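Local coordinates for metalloregulator ScaR (Streptococcus gordonii, PDB 3HRS), which probably represses transcription in response to manganese, acting as a DNA-binding homodimer of the DtxR/MntR family, at residues H75-V80 against D117-C122. Sequence-based numbering, arbitrary orientation.
With SO4 (sulfate ion), chain C.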
ATOM      1  N   HIS A  75       8.785  -7.623  -1.132  1.00 52.39           N
ATOM      2  CA  HIS A  75       9.339  -7.248   0.158  1.00 51.00           C
ATOM      3  C   HIS A  75      10.495  -6.234   0.108  1.00 57.51           C
ATOM      4  O   HIS A  75      10.515  -5.273   0.879  1.00 48.79           O
ATOM      5  CB  HIS A  75       9.835  -8.493   0.830  1.00 52.86           C
ATOM      6  CG  HIS A  75      10.577  -8.229   2.092  1.00 61.25           C
ATOM      7  ND1 HIS A  75       9.941  -7.885   3.262  1.00 58.66           N
ATOM      8  CD2 HIS A  75      11.902  -8.269   2.373  1.00 58.83           C
ATOM      9  CE1 HIS A  75      10.840  -7.740   4.215  1.00 61.47           C
ATOM     10  NE2 HIS A  75      12.037  -7.964   3.703  1.00 60.59           N
ATOM     11  N   ARG A  76      11.460  -6.456  -0.787  1.00 52.19           N
ATOM     12  CA  ARG A  76      12.547  -5.501  -0.924  1.00 48.20           C
ATOM     13  C   ARG A  76      12.151  -4.200  -1.652  1.00 53.41           C
ATOM     14  O   ARG A  76      12.652  -3.143  -1.322  1.00 52.32           O
ATOM     15  CB  ARG A  76      13.808  -6.141  -1.522  1.00 38.66           C
ATOM     16  CG  ARG A  76      14.445  -7.110  -0.549  1.00 48.92           C
ATOM     17  CD  ARG A  76      15.350  -8.177  -1.185  1.00 57.58           C
ATOM     18  NE  ARG A  76      15.812  -9.090  -0.138  1.00 66.56           N
ATOM     19  CZ  ARG A  76      16.735 -10.035  -0.298  1.00 66.60           C
ATOM     20  NH1 ARG A  76      17.332 -10.214  -1.473  1.00 65.51           N
ATOM     21  NH2 ARG A  76      17.067 -10.803   0.732  1.00 59.13           N
ATOM     22  N   LEU A  77      11.271  -4.242  -2.643  1.00 53.97           N
ATOM     23  CA  LEU A  77      10.889  -2.967  -3.235  1.00 51.67           C
ATOM     24  C   LEU A  77      10.036  -2.117  -2.257  1.00 57.67           C
ATOM     25  O   LEU A  77      10.228  -0.920  -2.151  1.00 57.86           O
ATOM     26  CB  LEU A  77      10.216  -3.138  -4.587  1.00 46.54           C
ATOM     27  CG  LEU A  77      11.054  -3.655  -5.757  1.00 49.47           C
ATOM     28  CD1 LEU A  77      10.163  -4.187  -6.902  1.00 49.57           C
ATOM     29  CD2 LEU A  77      11.900  -2.570  -6.263  1.00 50.48           C
ATOM     30  N   ILE A  78       9.136  -2.745  -1.511  1.00 56.14           N
ATOM     31  CA  ILE A  78       8.408  -2.030  -0.471  1.00 48.86           C
ATOM     32  C   ILE A  78       9.413  -1.488   0.551  1.00 60.13           C
ATOM     33  O   ILE A  78       9.298  -0.364   1.033  1.00 58.76           O
ATOM     34  CB  ILE A  78       7.369  -2.925   0.249  1.00 50.67           C
ATOM     35  CG1 ILE A  78       6.273  -3.410  -0.717  1.00 63.48           C
ATOM     36  CG2 ILE A  78       6.695  -2.175   1.337  1.00 49.36           C
ATOM     37  CD1 ILE A  78       5.735  -2.316  -1.585  1.00 66.81           C
ATOM     38  N   GLU A  79      10.409  -2.287   0.890  1.00 69.71           N
ATOM     39  CA  GLU A  79      11.402  -1.814   1.842  1.00 65.30           C
ATOM     40  C   GLU A  79      12.014  -0.535   1.296  1.00 55.65           C
ATOM     41  O   GLU A  79      11.928   0.495   1.944  1.00 51.90           O
ATOM     42  CB  GLU A  79      12.477  -2.859   2.094  1.00 71.97           C
ATOM     43  CG  GLU A  79      13.607  -2.369   2.966  1.00 87.00           C
ATOM     44  CD  GLU A  79      13.399  -2.711   4.417  1.00 99.95           C
ATOM     45  OE1 GLU A  79      14.194  -2.220   5.258  1.00102.75           O
ATOM     46  OE2 GLU A  79      12.447  -3.481   4.706  1.00102.96           O
ATOM     47  N   VAL A  80      12.615  -0.614   0.101  1.00 50.08           N
ATOM     48  CA  VAL A  80      13.206   0.539  -0.570  1.00 42.67           C
ATOM     49  C   VAL A  80      12.241   1.712  -0.665  1.00 49.40           C
ATOM     50  O   VAL A  80      12.638   2.838  -0.462  1.00 53.26           O
ATOM     51  CB  VAL A  80      13.622   0.234  -2.004  1.00 46.69           C
ATOM     52  CG1 VAL A  80      13.919   1.555  -2.776  1.00 32.34           C
ATOM     53  CG2 VAL A  80      14.826  -0.688  -2.018  1.00 51.58           C
ATOM     54  N   ASP A 117      12.905   3.493  -9.998  1.00 52.68           N
ATOM     55  CA  ASP A 117      13.964   3.483 -11.004  1.00 50.44           C
ATOM     56  C   ASP A 117      14.810   2.224 -10.952  1.00 57.52           C
ATOM     57  O   ASP A 117      16.037   2.286 -11.079  1.00 68.73           O
ATOM     58  CB  ASP A 117      14.857   4.717 -10.886  1.00 60.64           C
ATOM     59  CG  ASP A 117      15.662   4.989 -12.160  1.00 75.37           C
ATOM     60  OD1 ASP A 117      15.390   4.350 -13.213  1.00 70.49           O
ATOM     61  OD2 ASP A 117      16.575   5.849 -12.098  1.00 78.07           O
ATOM     62  N   TYR A 118      14.144   1.089 -10.761  1.00 55.75           N
ATOM     63  CA  TYR A 118      14.762  -0.237 -10.873  1.00 58.60           C
ATOM     64  C   TYR A 118      15.990  -0.459  -9.998  1.00 57.47           C
ATOM     65  O   TYR A 118      17.088  -0.696 -10.511  1.00 56.75           O
ATOM     66  CB  TYR A 118      15.071  -0.563 -12.331  1.00 54.36           C
ATOM     67  CG  TYR A 118      13.892  -0.293 -13.224  1.00 66.24           C
ATOM     68  CD1 TYR A 118      13.814   0.886 -13.954  1.00 65.13           C
ATOM     69  CD2 TYR A 118      12.839  -1.199 -13.322  1.00 69.37           C
ATOM     70  CE1 TYR A 118      12.750   1.150 -14.769  1.00 61.72           C
ATOM     71  CE2 TYR A 118      11.746  -0.939 -14.146  1.00 64.78           C
ATOM     72  CZ  TYR A 118      11.708   0.247 -14.860  1.00 71.69           C
ATOM     73  OH  TYR A 118      10.632   0.562 -15.680  1.00 78.26           O
ATOM     74  N   PRO A 119      15.799  -0.392  -8.666  1.00 53.30           N
ATOM     75  CA  PRO A 119      16.891  -0.638  -7.706  1.00 52.59           C
ATOM     76  C   PRO A 119      17.344  -2.103  -7.713  1.00 55.76           C
ATOM     77  O   PRO A 119      16.535  -3.012  -7.533  1.00 60.47           O
ATOM     78  CB  PRO A 119      16.273  -0.309  -6.345  1.00 49.70           C
ATOM     79  CG  PRO A 119      14.798   0.071  -6.612  1.00 46.90           C
ATOM     80  CD  PRO A 119      14.479  -0.198  -8.027  1.00 38.57           C
ATOM     81  N   LYS A 120      18.635  -2.323  -7.899  1.00 55.72           N
ATOM     82  CA  LYS A 120      19.190  -3.659  -7.861  1.00 63.24           C
ATOM     83  C   LYS A 120      19.441  -4.154  -6.426  1.00 66.89           C
ATOM     84  O   LYS A 120      19.968  -5.251  -6.231  1.00 75.44           O
ATOM     85  CB  LYS A 120      20.477  -3.704  -8.685  1.00 69.12           C
ATOM     86  CG  LYS A 120      20.248  -3.869 -10.201  1.00 79.24           C
ATOM     87  CD  LYS A 120      21.140  -2.926 -11.023  1.00 90.79           C
ATOM     88  CE  LYS A 120      22.337  -2.358 -10.214  1.00156.05           C
ATOM     89  NZ  LYS A 120      23.541  -3.250 -10.072  1.00153.63           N
ATOM     90  N   ALA A 121      19.043  -3.372  -5.427  1.00 54.38           N
ATOM     91  CA  ALA A 121      19.250  -3.776  -4.039  1.00 55.35           C
ATOM     92  C   ALA A 121      18.466  -2.925  -3.044  1.00 53.16           C
ATOM     93  O   ALA A 121      18.353  -1.714  -3.236  1.00 63.39           O
ATOM     94  CB  ALA A 121      20.722  -3.711  -3.713  1.00 53.09           C
ATOM     95  N   CYS A 122      17.928  -3.556  -1.989  1.00 40.18           N
ATOM     96  CA  CYS A 122      17.258  -2.818  -0.913  1.00 47.11           C
ATOM     97  C   CYS A 122      18.309  -2.255   0.071  1.00 65.09           C
ATOM     98  O   CYS A 122      19.488  -2.632   0.017  1.00 65.65           O
ATOM     99  CB  CYS A 122      16.264  -3.695  -0.163  1.00 40.26           C
ATOM    100  SG  CYS A 122      17.000  -5.047   0.780  1.00 64.36           S
TER
HETATM  101  S   SO4 C 216      17.038 -11.427   4.348  1.00102.22           S
HETATM  102  O1  SO4 C 216      18.358 -10.839   4.083  1.00100.60           O
HETATM  103  O2  SO4 C 216      17.022 -12.767   3.770  1.00107.41           O
HETATM  104  O3  SO4 C 216      16.779 -11.535   5.792  1.00 93.67           O
HETATM  105  O4  SO4 C 216      15.998 -10.598   3.716  1.00 97.36           O
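Cys122 sits over one helical turn of 75-80, its side chain lying among Arg76, Glu79 and Val80. The aliphatic part of Arg76 runs alongside the sulfur: CB faces Cys122 CB at 3.7 Å, and CG is the methylene nearest to Cys122 SG. With CG anti to the carbonyl carbon (chi1 -69°) and the chain extended from there to NE, the guanidinium is carried past the sulfur, which lies oblique to its plane. Arg76 NH2 gives an almost straight bond (168°) to sulfate O4 at 3.2 Å, at the guanidinium edge, while NH1 hydrogen-bonds to Thr127 O and forms a salt bridge with Glu137.

Val80 covers a second flank of Cys122: its CG2 packs on the backbone at CA and stands 3.8 Å from Cys122 CB. Val80 CG1, the second methyl, turns to Pro119 and stands 4.2 Å from Pro119 CG. There Leu77 CD2 meets the ring at Pro119 CG and CD, both 3.9 Å away, the side chains crossing at about a right angle. A loop thus lies on a helix face through residues one turn apart, Arg76 and Val80, on a surface that also carries metal ligands.

Glu79 adds a looser touch, CG to Cys122 CB at 4.3 Å, while its carboxylate OE1 stays 6.0 Å from Cys122 SG. Glu79 and Cys122 are zinc ligands in this protein, with His124 and Asp159; no metal occupies the site in this chain. The sulfate, probably from the crystallisation liquor, is also bound by His158 ND1 and Asp159 N.

In the fold, the long helix 62-84 of the metal-binding and dimerisation domain is met by the loop that leaves helix 106-115 through a Schellman motif at Asp117, and Leu77 and Pro119 both touch Asp113 of that helix.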